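Glycosyl hydrolase (PDB 7LR8) is a GH5 subfamily 18 glycosidase that probably cleaves the beta-mannosidic bond of Manb1-4GlcNAc during N-glycan degradation. Local coordinates at the interface of chains A and B. Coordinates in Å, arbitrary orientation; residue numbers count along the deposited sequence, not the author numbering. Chains: chain A/B, Uncharacterized protein ScGH5_18.

The interface of chains A and B. Residues chain A 99, 104, 156, 162-163; chain B 111-113.
B:Trp113, on the short 3-10 helix 112-114, pushes its indole among A:His99, A:Asp104, A:Gln156, A:His162 and A:Pro163 of the partner GH5 glycosidase, a family with a (beta/alpha)8-barrel catalytic domain. The pyrrole edge leads: B:Trp113 NE1 donates to the side-chain carbonyl A:Gln156 OE1 at 3.0 Å, on a lone pair in the carbonyl plane, but the bond is bent (136° at H). The A:Gln156 chain folds at chi2 (101°), bringing OE1 to this edge and over one face of the A:His99 imidazole. A:Pro163 CD lies over the face of the six-membered ring of B:Trp113, 3.7 Å from its centroid, while the A:His162 and A:His99 rings stand steeply to the indole, each in an edge-to-face pairing. A:Asp104 is the centre of a second set of polar contacts. The carboxylate A:Asp104 OD2 accepts B:Thr112 OG1 at 2.6 Å from one face of the carboxylate plane and A:His162 NE2 at 2.8 Å from the other, the latter on the syn side. A:Asp104 OD1 takes a nearly straight bond from A:His99 ND1 at 2.8 Å, so both oxygens are held and the carboxylate can hardly turn. A water bridges A:Asp104 N to B:Thr111 O and B:Thr112 OG1. With chi1 at 62°, B:Thr112 points OG1 at the carboxylate and lays B:Thr112 CG2 against A:His162 CE1, 3.7 Å away. Were B:Trp113 exchanged for an alanine, A:Gln156 OE1 would probably lose its indole donor and A:Pro163 its aromatic partner. Because A:His99 also lines the glycan pocket, the partner chain's tryptophan may help steady that wall. The two-fold repeats the contact with chains exchanged, though this dimer may not be the biological one.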
# COMPACT_ATOMS: atom_id res chain seq x y z
N HIS A 99 -3.14 -4.16 -9.94
CA HIS A 99 -1.86 -4.25 -10.63
C HIS A 99 -1.78 -3.27 -11.79
O HIS A 99 -2.66 -3.26 -12.67
CB HIS A 99 -1.61 -5.66 -11.15
CG HIS A 99 -0.26 -5.80 -11.77
ND1 HIS A 99 0.87 -6.01 -11.02
CD2 HIS A 99 0.15 -5.67 -13.06
CE1 HIS A 99 1.93 -6.04 -11.82
NE2 HIS A 99 1.52 -5.83 -13.06
N ASP A 104 2.05 -3.53 -7.65
CA ASP A 104 0.80 -3.90 -7.01
C ASP A 104 0.41 -2.78 -6.06
O ASP A 104 1.21 -2.40 -5.20
CB ASP A 104 0.94 -5.21 -6.22
CG ASP A 104 1.03 -6.45 -7.10
OD1 ASP A 104 0.55 -6.46 -8.26
OD2 ASP A 104 1.59 -7.44 -6.60
N GLN A 156 -3.94 -11.64 -12.00
CA GLN A 156 -2.52 -11.84 -11.71
C GLN A 156 -2.24 -11.99 -10.21
O GLN A 156 -1.13 -12.39 -9.83
CB GLN A 156 -1.70 -10.69 -12.30
CG GLN A 156 -1.87 -9.38 -11.55
CD GLN A 156 -0.70 -9.10 -10.63
OE1 GLN A 156 0.45 -9.34 -10.99
NE2 GLN A 156 -0.99 -8.61 -9.43
N HIS A 162 2.89 -14.92 -9.58
CA HIS A 162 2.90 -13.91 -8.54
C HIS A 162 3.76 -14.39 -7.37
O HIS A 162 3.70 -15.57 -7.00
CB HIS A 162 1.48 -13.59 -8.06
CG HIS A 162 1.40 -12.30 -7.31
ND1 HIS A 162 1.73 -12.21 -5.98
CD2 HIS A 162 1.12 -11.05 -7.73
CE1 HIS A 162 1.63 -10.94 -5.60
NE2 HIS A 162 1.24 -10.23 -6.64
N PRO A 163 4.57 -13.52 -6.75
CA PRO A 163 5.44 -13.97 -5.66
C PRO A 163 4.71 -14.31 -4.37
O PRO A 163 5.29 -14.97 -3.50
CB PRO A 163 6.39 -12.78 -5.44
CG PRO A 163 5.69 -11.62 -6.03
CD PRO A 163 4.91 -12.16 -7.20
N THR B 111 7.24 -3.89 -2.38
CA THR B 111 6.48 -5.10 -2.11
C THR B 111 6.26 -5.92 -3.38
O THR B 111 6.46 -5.43 -4.50
CB THR B 111 5.13 -4.77 -1.44
OG1 THR B 111 4.57 -5.94 -0.82
CG2 THR B 111 4.15 -4.22 -2.45
N THR B 112 5.84 -7.18 -3.16
CA THR B 112 5.57 -8.23 -4.16
C THR B 112 6.58 -8.23 -5.31
O THR B 112 7.72 -8.65 -5.12
CB THR B 112 4.13 -8.17 -4.68
OG1 THR B 112 3.87 -6.94 -5.36
CG2 THR B 112 3.13 -8.29 -3.52
N TRP B 113 6.17 -7.78 -6.50
CA TRP B 113 7.09 -7.81 -7.64
C TRP B 113 8.34 -6.97 -7.39
O TRP B 113 9.37 -7.21 -8.04
CB TRP B 113 6.40 -7.29 -8.90
CG TRP B 113 5.19 -8.06 -9.31
CD1 TRP B 113 3.89 -7.68 -9.15
CD2 TRP B 113 5.16 -9.35 -9.93
NE1 TRP B 113 3.05 -8.65 -9.66
CE2 TRP B 113 3.81 -9.69 -10.13
CE3 TRP B 113 6.15 -10.25 -10.35
CZ2 TRP B 113 3.42 -10.88 -10.74
CZ3 TRP B 113 5.76 -11.44 -10.94
CH2 TRP B 113 4.41 -11.74 -11.13
O HOH W 1 4.59 -4.05 -6.31